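PDB 3R0O: carnitinyl-CoA dehydratase from Mycobacterium avium, which probably catalyses the reversible dehydration of carnitinyl-CoA to crotonobetainyl-CoA, as a lyase of the enoyl-CoA hydratase/isomerase (crotonase) family. Local coordinates for residues A[41-44]-A[45-49]; A[132-135]-A[136-140]; A[182-186]-A[187-191]; A[197-200]-A[201-205]. One frame throughout, in Å; residues are numbered along the deposited sequence. Where two conformers were deposited one is given.

Contact 1: residues A[41-44]-A[45-49]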
ATOM      1  N   GLY A  41     -18.552 -23.675  15.730  1.00 16.57           N
ATOM      2  CA  GLY A  41     -19.674 -23.606  14.766  1.00 15.12           C
ATOM      3  C   GLY A  41     -20.825 -22.715  15.220  1.00 14.65           C
ATOM      4  O   GLY A  41     -21.457 -22.040  14.412  1.00 14.76           O
ATOM      5  N   ALA A  42     -21.124 -22.729  16.510  1.00 14.60           N
ATOM      6  CA  ALA A  42     -22.220 -21.913  17.036  1.00 15.01           C
ATOM      7  C   ALA A  42     -21.939 -20.424  16.808  1.00 15.32           C
ATOM      8  O   ALA A  42     -22.835 -19.680  16.398  1.00 14.80           O
ATOM      9  CB  ALA A  42     -22.475 -22.204  18.502  1.00 14.39           C
ATOM     10  N   VAL A  43     -20.689 -20.007  17.035  1.00 15.55           N
ATOM     11  CA  VAL A  43     -20.316 -18.609  16.804  1.00 15.29           C
ATOM     12  C   VAL A  43     -20.475 -18.253  15.323  1.00 16.09           C
ATOM     13  O   VAL A  43     -21.135 -17.263  15.007  1.00 15.48           O
ATOM     14  CB  VAL A  43     -18.897 -18.281  17.359  1.00 16.02           C
ATOM     15  CG1 VAL A  43     -18.387 -16.877  16.877  1.00 14.06           C
ATOM     16  CG2 VAL A  43     -18.895 -18.356  18.899  1.00 14.96           C
ATOM     17  N   SER A  44     -19.908 -19.087  14.428  1.00 16.02           N
ATOM     18  CA  SER A  44     -19.967 -18.843  13.007  1.00 16.21           C
ATOM     19  C   SER A  44     -21.405 -18.791  12.530  1.00 16.06           C
ATOM     20  O   SER A  44     -21.730 -17.982  11.676  1.00 15.99           O
ATOM     21  CB  SER A  44     -19.180 -19.916  12.215  1.00 16.08           C
ATOM     22  OG  SER A  44     -17.858 -20.049  12.723  1.00 16.49           O
ATOM     23  N   THR A  45     -22.267 -19.640  13.084  1.00 16.47           N
ATOM     24  CA  THR A  45     -23.692 -19.589  12.728  1.00 16.68           C
ATOM     25  C   THR A  45     -24.328 -18.256  13.118  1.00 16.33           C
ATOM     26  O   THR A  45     -25.019 -17.611  12.309  1.00 15.99           O
ATOM     27  CB  THR A  45     -24.483 -20.732  13.389  1.00 17.67           C
ATOM     28  OG1 THR A  45     -24.011 -21.961  12.857  1.00 19.11           O
ATOM     29  CG2 THR A  45     -26.014 -20.597  13.137  1.00 15.91           C
ATOM     30  N   ALA A  46     -24.097 -17.860  14.362  1.00 16.18           N
ATOM     31  CA  ALA A  46     -24.702 -16.669  14.906  1.00 16.46           C
ATOM     32  C   ALA A  46     -24.156 -15.404  14.201  1.00 16.22           C
ATOM     33  O   ALA A  46     -24.924 -14.549  13.744  1.00 17.07           O
ATOM     34  CB  ALA A  46     -24.493 -16.624  16.433  1.00 16.15           C
ATOM     35  N   VAL A  47     -22.846 -15.325  14.055  1.00 15.96           N
ATOM     36  CA  VAL A  47     -22.217 -14.162  13.410  1.00 15.82           C
ATOM     37  C   VAL A  47     -22.575 -14.097  11.904  1.00 15.97           C
ATOM     38  O   VAL A  47     -22.996 -13.072  11.428  1.00 16.16           O
ATOM     39  CB  VAL A  47     -20.686 -14.139  13.678  1.00 15.65           C
ATOM     40  CG1 VAL A  47     -19.963 -13.020  12.870  1.00 13.77           C
ATOM     41  CG2 VAL A  47     -20.423 -13.969  15.181  1.00 16.45           C
ATOM     42  N   GLY A  48     -22.449 -15.209  11.180  1.00 15.98           N
ATOM     43  CA  GLY A  48     -22.871 -15.249   9.771  1.00 15.70           C
ATOM     44  C   GLY A  48     -24.329 -14.816   9.583  1.00 16.28           C
ATOM     45  O   GLY A  48     -24.616 -13.980   8.730  1.00 15.98           O
ATOM     46  N   ASP A  49     -25.246 -15.382  10.375  1.00 16.29           N
ATOM     47  CA  ASP A  49     -26.672 -14.997  10.323  1.00 16.46           C
ATOM     48  C   ASP A  49     -26.851 -13.514  10.624  1.00 16.45           C
ATOM     49  O   ASP A  49     -27.656 -12.844   9.976  1.00 15.86           O
ATOM     50  CB  ASP A  49     -27.526 -15.813  11.315  1.00 16.86           C
ATOM     51  CG  ASP A  49     -27.771 -17.272  10.851  1.00 17.50           C
ATOM     52  OD1 ASP A  49     -27.501 -17.614   9.687  1.00 15.96           O
ATOM     53  OD2 ASP A  49     -28.256 -18.071  11.661  1.00 17.26           O
TER
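Two donors of Thr45 converge on the carbonyl oxygen of Gly41, one turn back. The backbone bond, Thr45 N to Gly41 O, is 2.9 Å long and is the ordinary i to i+4 bond of an alpha helix; the hydroxyl adds a second, Thr45 OG1 to Gly41 O at 3.0 Å. They arrive from opposite faces of the carbonyl plane, the hydroxyl well above it, 36° out. This is possible because the first torsion of Thr45 (chi1 -65°) lays OG1 beside its own backbone N, turned back toward the helix start, and sends CG2 the other way. Threonine thus suits a partly exposed place, since its hydroxyl is satisfied by the helix itself.

The next rungs of the ladder are Ala46 N to Ala42 O at 3.0 Å, Val47 N to Val43 O at 2.8 Å, nearly linear at 174°, and Gly48 N to Ser44 O at 2.9 Å. On the buried flank Val43 and Val47 stand side by side and point the same way, Val43 CG1 meeting Val47 CG2 at 3.9 Å; beta-branched valines fill this flank compactly and also reach Ala16 and Ala17. Ser44 is buried too, its OG within bonding reach of the carbonyl oxygens of Leu88, the stronger partner, and Asn40. Buried Val43, Ser44 and Val47 against exposed Ala42 and Asp49 make the helix amphipathic, and Asn40 OD1, accepting from Val43 N, marks its start: this is connecting helix 41-56 of the beta-alpha-beta unit formed with strands 25-30 and 62-67 in the crotonase fold.

Contact 2: residues A[132-135]-A[136-140]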
ATOM      1  N   VAL A 132     -11.208  -0.270  12.770  1.00 13.31           N
ATOM      2  CA  VAL A 132     -10.852  -0.948  14.022  1.00 13.10           C
ATOM      3  C   VAL A 132     -10.589   0.021  15.160  1.00 13.57           C
ATOM      4  O   VAL A 132      -9.810   0.960  14.989  1.00 13.16           O
ATOM      5  CB  VAL A 132      -9.597  -1.878  13.870  1.00 12.62           C
ATOM      6  CG1 VAL A 132      -9.266  -2.529  15.226  1.00 12.50           C
ATOM      7  CG2 VAL A 132      -9.820  -2.944  12.810  1.00 12.71           C
ATOM      8  N   ILE A 133     -11.227  -0.222  16.321  1.00 14.40           N
ATOM      9  CA  ILE A 133     -10.873   0.467  17.560  1.00 15.00           C
ATOM     10  C   ILE A 133     -10.393  -0.590  18.541  1.00 16.32           C
ATOM     11  O   ILE A 133     -11.033  -1.633  18.705  1.00 16.24           O
ATOM     12  CB  ILE A 133     -12.045   1.294  18.156  1.00 15.51           C
ATOM     13  CG1 ILE A 133     -12.422   2.412  17.174  1.00 15.77           C
ATOM     14  CG2 ILE A 133     -11.624   1.925  19.503  1.00 15.43           C
ATOM     15  CD1 ILE A 133     -13.525   3.319  17.640  1.00 17.00           C
ATOM     16  N   ALA A 134      -9.234  -0.345  19.138  1.00 15.82           N
ATOM     17  CA  ALA A 134      -8.680  -1.288  20.105  1.00 16.83           C
ATOM     18  C   ALA A 134      -8.501  -0.610  21.465  1.00 17.22           C
ATOM     19  O   ALA A 134      -8.284   0.589  21.536  1.00 17.73           O
ATOM     20  CB  ALA A 134      -7.348  -1.861  19.618  1.00 15.35           C
ATOM     21  N   CYS A 135      -8.602  -1.387  22.527  1.00 17.85           N
ATOM     22  CA  CYS A 135      -8.295  -0.896  23.851  1.00 20.59           C
ATOM     23  C   CYS A 135      -6.771  -0.932  24.033  1.00 20.91           C
ATOM     24  O   CYS A 135      -6.072  -1.579  23.243  1.00 20.30           O
ATOM     25  CB  CYS A 135      -9.025  -1.735  24.909  1.00 21.07           C
ATOM     26  SG  CYS A 135      -8.524  -3.477  24.919  1.00 26.87           S
ATOM     27  N   GLU A 136      -6.271  -0.207  25.040  1.00 21.99           N
ATOM     28  CA  GLU A 136      -4.843  -0.065  25.331  1.00 23.18           C
ATOM     29  C   GLU A 136      -4.116  -1.389  25.378  1.00 23.01           C
ATOM     30  O   GLU A 136      -3.029  -1.532  24.805  1.00 22.24           O
ATOM     31  CB  GLU A 136      -4.648   0.648  26.679  1.00 24.54           C
ATOM     32  CG  GLU A 136      -4.859   2.154  26.643  1.00 29.57           C
ATOM     33  CD  GLU A 136      -3.750   2.904  25.903  1.00 35.63           C
ATOM     34  OE1 GLU A 136      -2.629   2.354  25.807  1.00 41.40           O
ATOM     35  OE2 GLU A 136      -3.982   4.042  25.424  1.00 37.30           O
ATOM     36  N   SER A 137      -4.723  -2.372  26.049  1.00 23.07           N
ATOM     37  CA  SER A 137      -4.036  -3.644  26.258  1.00 23.45           C
ATOM     38  C   SER A 137      -4.262  -4.681  25.134  1.00 22.22           C
ATOM     39  O   SER A 137      -3.800  -5.812  25.245  1.00 22.25           O
ATOM     40  CB  SER A 137      -4.381  -4.212  27.640  1.00 24.41           C
ATOM     41  OG  SER A 137      -5.670  -4.780  27.590  1.00 27.49           O
ATOM     42  N   ALA A 138      -4.943  -4.296  24.052  1.00 21.08           N
ATOM     43  CA  ALA A 138      -5.133  -5.213  22.910  1.00 20.51           C
ATOM     44  C   ALA A 138      -3.806  -5.429  22.160  1.00 19.98           C
ATOM     45  O   ALA A 138      -2.899  -4.606  22.205  1.00 20.42           O
ATOM     46  CB  ALA A 138      -6.190  -4.695  21.968  1.00 19.04           C
ATOM     47  N   SER A 139      -3.692  -6.553  21.486  1.00 19.63           N
ATOM     48  CA  SER A 139      -2.546  -6.783  20.619  1.00 19.66           C
ATOM     49  C   SER A 139      -3.011  -7.628  19.457  1.00 19.08           C
ATOM     50  O   SER A 139      -4.035  -8.322  19.554  1.00 18.82           O
ATOM     51  CB  SER A 139      -1.429  -7.489  21.367  1.00 20.13           C
ATOM     52  OG  SER A 139      -1.898  -8.728  21.870  1.00 21.96           O
ATOM     53  N   PHE A 140      -2.255  -7.548  18.367  1.00 18.50           N
ATOM     54  CA  PHE A 140      -2.562  -8.229  17.133  1.00 18.48           C
ATOM     55  C   PHE A 140      -1.352  -9.081  16.746  1.00 19.07           C
ATOM     56  O   PHE A 140      -0.220  -8.811  17.154  1.00 19.17           O
ATOM     57  CB  PHE A 140      -2.905  -7.200  16.044  1.00 18.24           C
ATOM     58  CG  PHE A 140      -4.042  -6.259  16.437  1.00 17.66           C
ATOM     59  CD1 PHE A 140      -5.338  -6.508  16.025  1.00 15.86           C
ATOM     60  CD2 PHE A 140      -3.795  -5.131  17.241  1.00 17.08           C
ATOM     61  CE1 PHE A 140      -6.390  -5.659  16.391  1.00 15.30           C
ATOM     62  CE2 PHE A 140      -4.827  -4.294  17.634  1.00 18.19           C
ATOM     63  CZ  PHE A 140      -6.134  -4.549  17.203  1.00 16.20           C
TER
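The methyl of Ala134 faces two partners across a tight turn: its CB lies 3.8 Å from CZ of Phe140 and 3.9 Å from CB of Ala138. It meets the ring of Phe140 at the edge, in the ring plane, so the aromatic group comes rim first against the methyl. Val132 adds a looser touch, CG1 to Phe140 CZ at 4.2 Å. Small alanines let the two arms approach closely, and the Phe140 ring fills the wider part beyond.

The fold-back is a type I beta turn from Cys135 to Ala138, closed by Ala138 N to Cys135 O at 3.1 Å; the amide approaches that carbonyl from above its plane, 57° out of it. The turn carries the chain from strand 131-135 of the main sheet of the crotonase fold into strand 139-141 of the small second sheet, with end-to-end directions 129° apart. Cys135 holds SG between its backbone N and carbonyl carbon (chi1 62°), which swings the sulfur over the turn to 4.0 Å from CB of Ala138.

Farther out, Ser137 OG bonds to Asp195, fixing the exposed corner where a small polar residue is at ease. Val114 of strand 110-114 backs Val132, Ala134, Ala138 and Phe140, and helix 121-128 covers the ring of Phe140 through Ser123 and Ala126. Val132 also packs on Lys166 of the second subunit.

Contact 3: residues A[182-186]-A[187-191]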
ATOM      1  N   ASP A 182       1.449   0.397  18.461  1.00 17.85           N
ATOM      2  CA  ASP A 182       2.168   0.279  17.188  1.00 17.12           C
ATOM      3  C   ASP A 182       1.222   0.140  16.008  1.00 16.10           C
ATOM      4  O   ASP A 182       1.458   0.730  14.930  1.00 15.70           O
ATOM      5  CB  ASP A 182       3.181  -0.868  17.209  1.00 17.98           C
ATOM      6  CG  ASP A 182       4.478  -0.484  17.912  1.00 20.93           C
ATOM      7  OD1 ASP A 182       4.701   0.716  18.159  1.00 22.21           O
ATOM      8  OD2 ASP A 182       5.277  -1.377  18.218  1.00 23.32           O
ATOM      9  N   ALA A 183       0.127  -0.588  16.200  1.00 15.23           N
ATOM     10  CA  ALA A 183      -0.865  -0.750  15.097  1.00 14.16           C
ATOM     11  C   ALA A 183      -1.528   0.606  14.687  1.00 14.15           C
ATOM     12  O   ALA A 183      -1.795   0.853  13.493  1.00 13.49           O
ATOM     13  CB  ALA A 183      -1.932  -1.788  15.482  1.00 12.80           C
ATOM     14  N   LEU A 184      -1.783   1.453  15.690  1.00 14.26           N
ATOM     15  CA  LEU A 184      -2.335   2.791  15.509  1.00 14.84           C
ATOM     16  C   LEU A 184      -1.310   3.650  14.768  1.00 15.53           C
ATOM     17  O   LEU A 184      -1.645   4.329  13.793  1.00 14.90           O
ATOM     18  CB  LEU A 184      -2.681   3.446  16.874  1.00 14.75           C
ATOM     19  CG  LEU A 184      -3.326   4.843  16.825  1.00 15.25           C
ATOM     20  CD1 LEU A 184      -4.753   4.751  16.274  1.00 12.98           C
ATOM     21  CD2 LEU A 184      -3.279   5.571  18.190  1.00 14.40           C
ATOM     22  N   ARG A 185      -0.058   3.587  15.215  1.00 16.48           N
ATOM     23  CA  ARG A 185       1.019   4.325  14.574  1.00 17.30           C
ATOM     24  C   ARG A 185       1.174   3.975  13.077  1.00 16.32           C
ATOM     25  O   ARG A 185       1.454   4.849  12.275  1.00 15.85           O
ATOM     26  CB  ARG A 185       2.348   4.116  15.299  1.00 19.05           C
ATOM     27  CG  ARG A 185       3.486   4.768  14.555  1.00 22.75           C
ATOM     28  CD  ARG A 185       4.674   5.013  15.429  1.00 31.14           C
ATOM     29  NE  ARG A 185       5.625   3.904  15.372  1.00 37.20           N
ATOM     30  CZ  ARG A 185       6.323   3.522  14.291  1.00 37.80           C
ATOM     31  NH1 ARG A 185       6.174   4.104  13.091  1.00 37.48           N
ATOM     32  NH2 ARG A 185       7.164   2.510  14.421  1.00 39.02           N
ATOM     33  N   TRP A 186       0.970   2.708  12.716  1.00 15.33           N
ATOM     34  CA  TRP A 186       1.107   2.284  11.328  1.00 14.64           C
ATOM     35  C   TRP A 186      -0.143   2.568  10.465  1.00 13.89           C
ATOM     36  O   TRP A 186      -0.089   2.439   9.263  1.00 14.13           O
ATOM     37  CB  TRP A 186       1.495   0.809  11.244  1.00 14.31           C
ATOM     38  CG  TRP A 186       2.929   0.534  11.680  1.00 13.95           C
ATOM     39  CD1 TRP A 186       3.325  -0.274  12.694  1.00 14.72           C
ATOM     40  CD2 TRP A 186       4.130   1.073  11.097  1.00 14.88           C
ATOM     41  NE1 TRP A 186       4.706  -0.266  12.803  1.00 16.97           N
ATOM     42  CE2 TRP A 186       5.220   0.559  11.831  1.00 17.90           C
ATOM     43  CE3 TRP A 186       4.390   1.964  10.029  1.00 16.41           C
ATOM     44  CZ2 TRP A 186       6.573   0.896  11.523  1.00 17.78           C
ATOM     45  CZ3 TRP A 186       5.724   2.305   9.733  1.00 15.15           C
ATOM     46  CH2 TRP A 186       6.796   1.763  10.472  1.00 16.28           C
ATOM     47  N   GLY A 187      -1.249   2.951  11.086  1.00 13.50           N
ATOM     48  CA  GLY A 187      -2.516   3.072  10.381  1.00 13.37           C
ATOM     49  C   GLY A 187      -3.254   1.763  10.117  1.00 13.24           C
ATOM     50  O   GLY A 187      -4.144   1.702   9.257  1.00 12.91           O
ATOM     51  N   LEU A 188      -2.859   0.709  10.825  1.00 13.39           N
ATOM     52  CA  LEU A 188      -3.556  -0.571  10.773  1.00 13.37           C
ATOM     53  C   LEU A 188      -4.899  -0.517  11.526  1.00 13.27           C
ATOM     54  O   LEU A 188      -5.828  -1.252  11.208  1.00 12.87           O
ATOM     55  CB  LEU A 188      -2.678  -1.678  11.378  1.00 12.93           C
ATOM     56  CG  LEU A 188      -3.276  -3.097  11.480  1.00 13.23           C
ATOM     57  CD1 LEU A 188      -3.589  -3.753  10.112  1.00 11.81           C
ATOM     58  CD2 LEU A 188      -2.343  -4.020  12.271  1.00 14.23           C
ATOM     59  N   ILE A 189      -4.976   0.311  12.559  1.00 13.16           N
ATOM     60  CA  ILE A 189      -6.231   0.481  13.295  1.00 13.59           C
ATOM     61  C   ILE A 189      -6.541   1.975  13.408  1.00 14.04           C
ATOM     62  O   ILE A 189      -5.667   2.789  13.094  1.00 13.75           O
ATOM     63  CB  ILE A 189      -6.185  -0.190  14.671  1.00 13.75           C
ATOM     64  CG1 ILE A 189      -5.185   0.529  15.585  1.00 13.93           C
ATOM     65  CG2 ILE A 189      -5.920  -1.722  14.529  1.00 12.99           C
ATOM     66  CD1 ILE A 189      -5.319   0.073  17.039  1.00 15.81           C
ATOM     67  N   ASN A 190      -7.765   2.338  13.811  1.00 13.66           N
ATOM     68  CA  ASN A 190      -8.170   3.753  13.735  1.00 14.54           C
ATOM     69  C   ASN A 190      -8.086   4.502  15.051  1.00 14.72           C
ATOM     70  O   ASN A 190      -7.972   5.718  15.067  1.00 14.95           O
ATOM     71  CB  ASN A 190      -9.571   3.923  13.132  1.00 14.62           C
ATOM     72  CG  ASN A 190      -9.704   3.243  11.782  1.00 14.41           C
ATOM     73  OD1 ASN A 190     -10.007   2.056  11.722  1.00 12.64           O
ATOM     74  ND2 ASN A 190      -9.427   3.979  10.697  1.00 13.41           N
ATOM     75  N   GLU A 191      -8.148   3.774  16.158  1.00 15.11           N
ATOM     76  CA  GLU A 191      -8.175   4.425  17.450  1.00 15.49           C
ATOM     77  C   GLU A 191      -7.769   3.452  18.536  1.00 15.46           C
ATOM     78  O   GLU A 191      -8.008   2.248  18.424  1.00 13.63           O
ATOM     79  CB  GLU A 191      -9.576   4.992  17.726  1.00 15.18           C
ATOM     80  CG  GLU A 191      -9.584   6.006  18.855  1.00 18.83           C
ATOM     81  CD  GLU A 191     -10.945   6.599  19.123  1.00 21.70           C
ATOM     82  OE1 GLU A 191     -11.959   6.140  18.536  1.00 23.02           O
ATOM     83  OE2 GLU A 191     -10.996   7.525  19.953  1.00 24.62           O
TER
HETATM   84  O   HOH W   1      -4.064   5.275  12.659  1.00 13.21           O
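Ala183 and Leu184 meet Gly187, Leu188 and Ile189 in a Schellman motif, the C-terminal cap that ends helix 180-186 and turns the chain toward strand 191-193. Ala183 O receives Leu188 N at 2.9 Å and, weakly, Ile189 N at 3.4 Å, while Gly187 N reaches Leu184 O at 3.1 Å from well above the carbonyl plane. Gly187 has a positive phi of 79°; at these backbone angles a CB would run into the carbonyl of Trp186, hence glycine. A water donates to both Leu184 O and Ile189 O, bridging the helix end to the departing chain.

The apolar side of the cap gathers round the Ala183 methyl, with Leu188 CD2 3.9 Å and Ile189 CG1 4.0 Å from its CB. Chi1 of 67° places Ile189 CG1 between its own N and carbonyl carbon, directed back at the helix, 3.5 Å from Leu184 N.

Both branched residues suit this buried corner because, besides covering that methyl, Leu188 continues onto helix 155-162 and Ile189 onto strand 131-135 at Val132 and Ala134. Asn190 OD1 accepts from Val132 N, while its ND2 donates to the backbone O of Lys166 and the carboxylate OE1 of Glu170, both of the second subunit.

Contact 4: residues A[197-200]-A[201-205]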
ATOM      1  N   THR A 197     -13.764   0.426  27.327  1.00 21.89           N
ATOM      2  CA  THR A 197     -14.570   1.483  26.680  1.00 21.96           C
ATOM      3  C   THR A 197     -14.743   1.299  25.189  1.00 21.27           C
ATOM      4  O   THR A 197     -15.313   2.157  24.511  1.00 21.54           O
ATOM      5  CB  THR A 197     -14.004   2.907  26.896  1.00 22.43           C
ATOM      6  OG1 THR A 197     -12.798   3.062  26.126  1.00 21.72           O
ATOM      7  CG2 THR A 197     -13.747   3.203  28.409  1.00 22.62           C
ATOM      8  N   VAL A 198     -14.262   0.173  24.682  1.00 20.85           N
ATOM      9  CA  VAL A 198     -14.184  -0.059  23.250  1.00 20.59           C
ATOM     10  C   VAL A 198     -15.573  -0.029  22.534  1.00 20.71           C
ATOM     11  O   VAL A 198     -15.704   0.502  21.417  1.00 19.83           O
ATOM     12  CB  VAL A 198     -13.322  -1.335  22.979  1.00 20.44           C
ATOM     13  CG1 VAL A 198     -14.173  -2.608  22.837  1.00 19.07           C
ATOM     14  CG2 VAL A 198     -12.417  -1.114  21.809  1.00 21.90           C
ATOM     15  N   VAL A 199     -16.609  -0.545  23.195  1.00 20.46           N
ATOM     16  CA  VAL A 199     -17.941  -0.574  22.577  1.00 20.81           C
ATOM     17  C   VAL A 199     -18.518   0.837  22.426  1.00 20.06           C
ATOM     18  O   VAL A 199     -19.034   1.160  21.357  1.00 19.49           O
ATOM     19  CB  VAL A 199     -18.899  -1.571  23.307  1.00 21.56           C
ATOM     20  CG1 VAL A 199     -20.365  -1.383  22.882  1.00 22.08           C
ATOM     21  CG2 VAL A 199     -18.419  -3.033  23.051  1.00 22.13           C
ATOM     22  N   GLU A 200     -18.395   1.668  23.464  1.00 19.70           N
ATOM     23  CA  GLU A 200     -18.901   3.032  23.319  0.50 20.52           C
ATOM     24  C   GLU A 200     -18.073   3.806  22.296  1.00 19.63           C
ATOM     25  O   GLU A 200     -18.657   4.543  21.512  1.00 20.63           O
ATOM     26  CB  GLU A 200     -19.059   3.784  24.661  0.50 21.10           C
ATOM     27  CG  GLU A 200     -20.120   3.168  25.610  0.50 22.88           C
ATOM     28  CD  GLU A 200     -21.545   3.125  25.042  0.50 24.47           C
ATOM     29  OE1 GLU A 200     -21.986   4.108  24.391  0.50 24.74           O
ATOM     30  OE2 GLU A 200     -22.240   2.105  25.280  0.50 24.38           O
ATOM     31  N   ALA A 201     -16.766   3.596  22.250  1.00 19.14           N
ATOM     32  CA  ALA A 201     -15.919   4.266  21.262  1.00 18.30           C
ATOM     33  C   ALA A 201     -16.291   3.812  19.843  1.00 18.05           C
ATOM     34  O   ALA A 201     -16.321   4.620  18.910  1.00 17.70           O
ATOM     35  CB  ALA A 201     -14.445   4.032  21.567  1.00 17.41           C
ATOM     36  N   ALA A 202     -16.632   2.538  19.695  1.00 17.79           N
ATOM     37  CA  ALA A 202     -17.003   2.019  18.382  1.00 17.50           C
ATOM     38  C   ALA A 202     -18.345   2.561  17.951  1.00 18.46           C
ATOM     39  O   ALA A 202     -18.529   2.893  16.766  1.00 19.12           O
ATOM     40  CB  ALA A 202     -17.007   0.480  18.368  1.00 16.87           C
ATOM     41  N   LEU A 203     -19.296   2.627  18.891  1.00 18.72           N
ATOM     42  CA  LEU A 203     -20.580   3.226  18.581  1.00 19.22           C
ATOM     43  C   LEU A 203     -20.421   4.683  18.208  1.00 18.93           C
ATOM     44  O   LEU A 203     -21.072   5.131  17.278  1.00 19.55           O
ATOM     45  CB  LEU A 203     -21.627   3.037  19.691  1.00 19.69           C
ATOM     46  CG  LEU A 203     -22.025   1.580  19.974  1.00 20.68           C
ATOM     47  CD1 LEU A 203     -22.864   1.513  21.270  1.00 20.80           C
ATOM     48  CD2 LEU A 203     -22.790   0.981  18.784  1.00 21.03           C
ATOM     49  N   ALA A 204     -19.545   5.416  18.906  1.00 19.08           N
ATOM     50  CA  ALA A 204     -19.293   6.815  18.552  1.00 18.57           C
ATOM     51  C   ALA A 204     -18.724   6.923  17.125  1.00 17.84           C
ATOM     52  O   ALA A 204     -19.144   7.785  16.343  1.00 17.57           O
ATOM     53  CB  ALA A 204     -18.398   7.540  19.613  1.00 19.28           C
ATOM     54  N   LEU A 205     -17.804   6.034  16.763  1.00 16.90           N
ATOM     55  CA  LEU A 205     -17.304   6.011  15.383  1.00 16.49           C
ATOM     56  C   LEU A 205     -18.426   5.691  14.372  1.00 16.88           C
ATOM     57  O   LEU A 205     -18.583   6.394  13.361  1.00 17.37           O
ATOM     58  CB  LEU A 205     -16.133   5.034  15.242  1.00 15.60           C
ATOM     59  CG  LEU A 205     -15.616   4.811  13.803  1.00 15.51           C
ATOM     60  CD1 LEU A 205     -15.254   6.128  13.160  1.00 12.67           C
ATOM     61  CD2 LEU A 205     -14.434   3.874  13.771  1.00 13.34           C
TER
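Leu203 turns its CG back beside its own backbone N (chi1 -63°), while Val199 holds CG1 opposite its N (chi1 167°); the two side chains therefore lie side by side, pointing the same way, with Val199 CG1 4.2 Å from Leu203 CD1. This is i to i+4 packing within the first turns of helix 198-210, which lies against the main sheet of the crotonase fold. Leu203 also settles onto the backbone, its CG 3.3 Å from Val199 O. Glu200 runs obliquely across it: in one of its two conformers a bend at chi2 brings the carboxylate over the leucine, Glu200 OE2 standing 4.1 Å from Leu203 CD1. A glutamate is at home on this exposed flank, where in that conformer OE2 also has a long, weak ion pair with Arg22.

Thr197 takes the N-cap position without a capping bond from its side chain, whose OG1 instead bonds to the carbonyl of Pro194. Its own carbonyl begins the helical ladder, receiving Ala201 N at 3.0 Å. Val199 O accepts from Leu203 N at 2.9 Å and Glu200 O from Ala204 N at 2.9 Å.

The sheet-facing side is built from valine, alanine and leucine: Val198 and Leu205 touch both strand 110-114 and strand 131-135, Ala201 packs on 131-135 and Ala202 on 110-114, with Val198 and Ala202 also touching strand 62-67. Alanines let the helix come close to the strands, and Leu205 reaches on to Thr174 of the second subunit. The methyl CB of Ala202 stands 3.3 Å from Val198 O, the same oxygen that accepts Ala202 N at 2.8 Å.

Along the chain the four contacts come one after another, and the last three gather round the edge of the main six-stranded sheet. Contacts 2 and 3 have centres about 9 Å apart and join strand to strand: Val132 O to Asn190 N and Ala134 N to Glu191 O are probable hydrogen bonds. Contact 4 lies about 12 Å from contact 2, centre to centre, with Ile133 packed against Ala201 and Ala202. Contact 1, on helix 41-56 near the other end of the sheet, is about 23 Å from contacts 2 and 4, centre to centre, and touches none. Contacts 2, 3 and 4 each touch the second subunit, and contact 3 also the third, so this side of the fold faces the trimer interface.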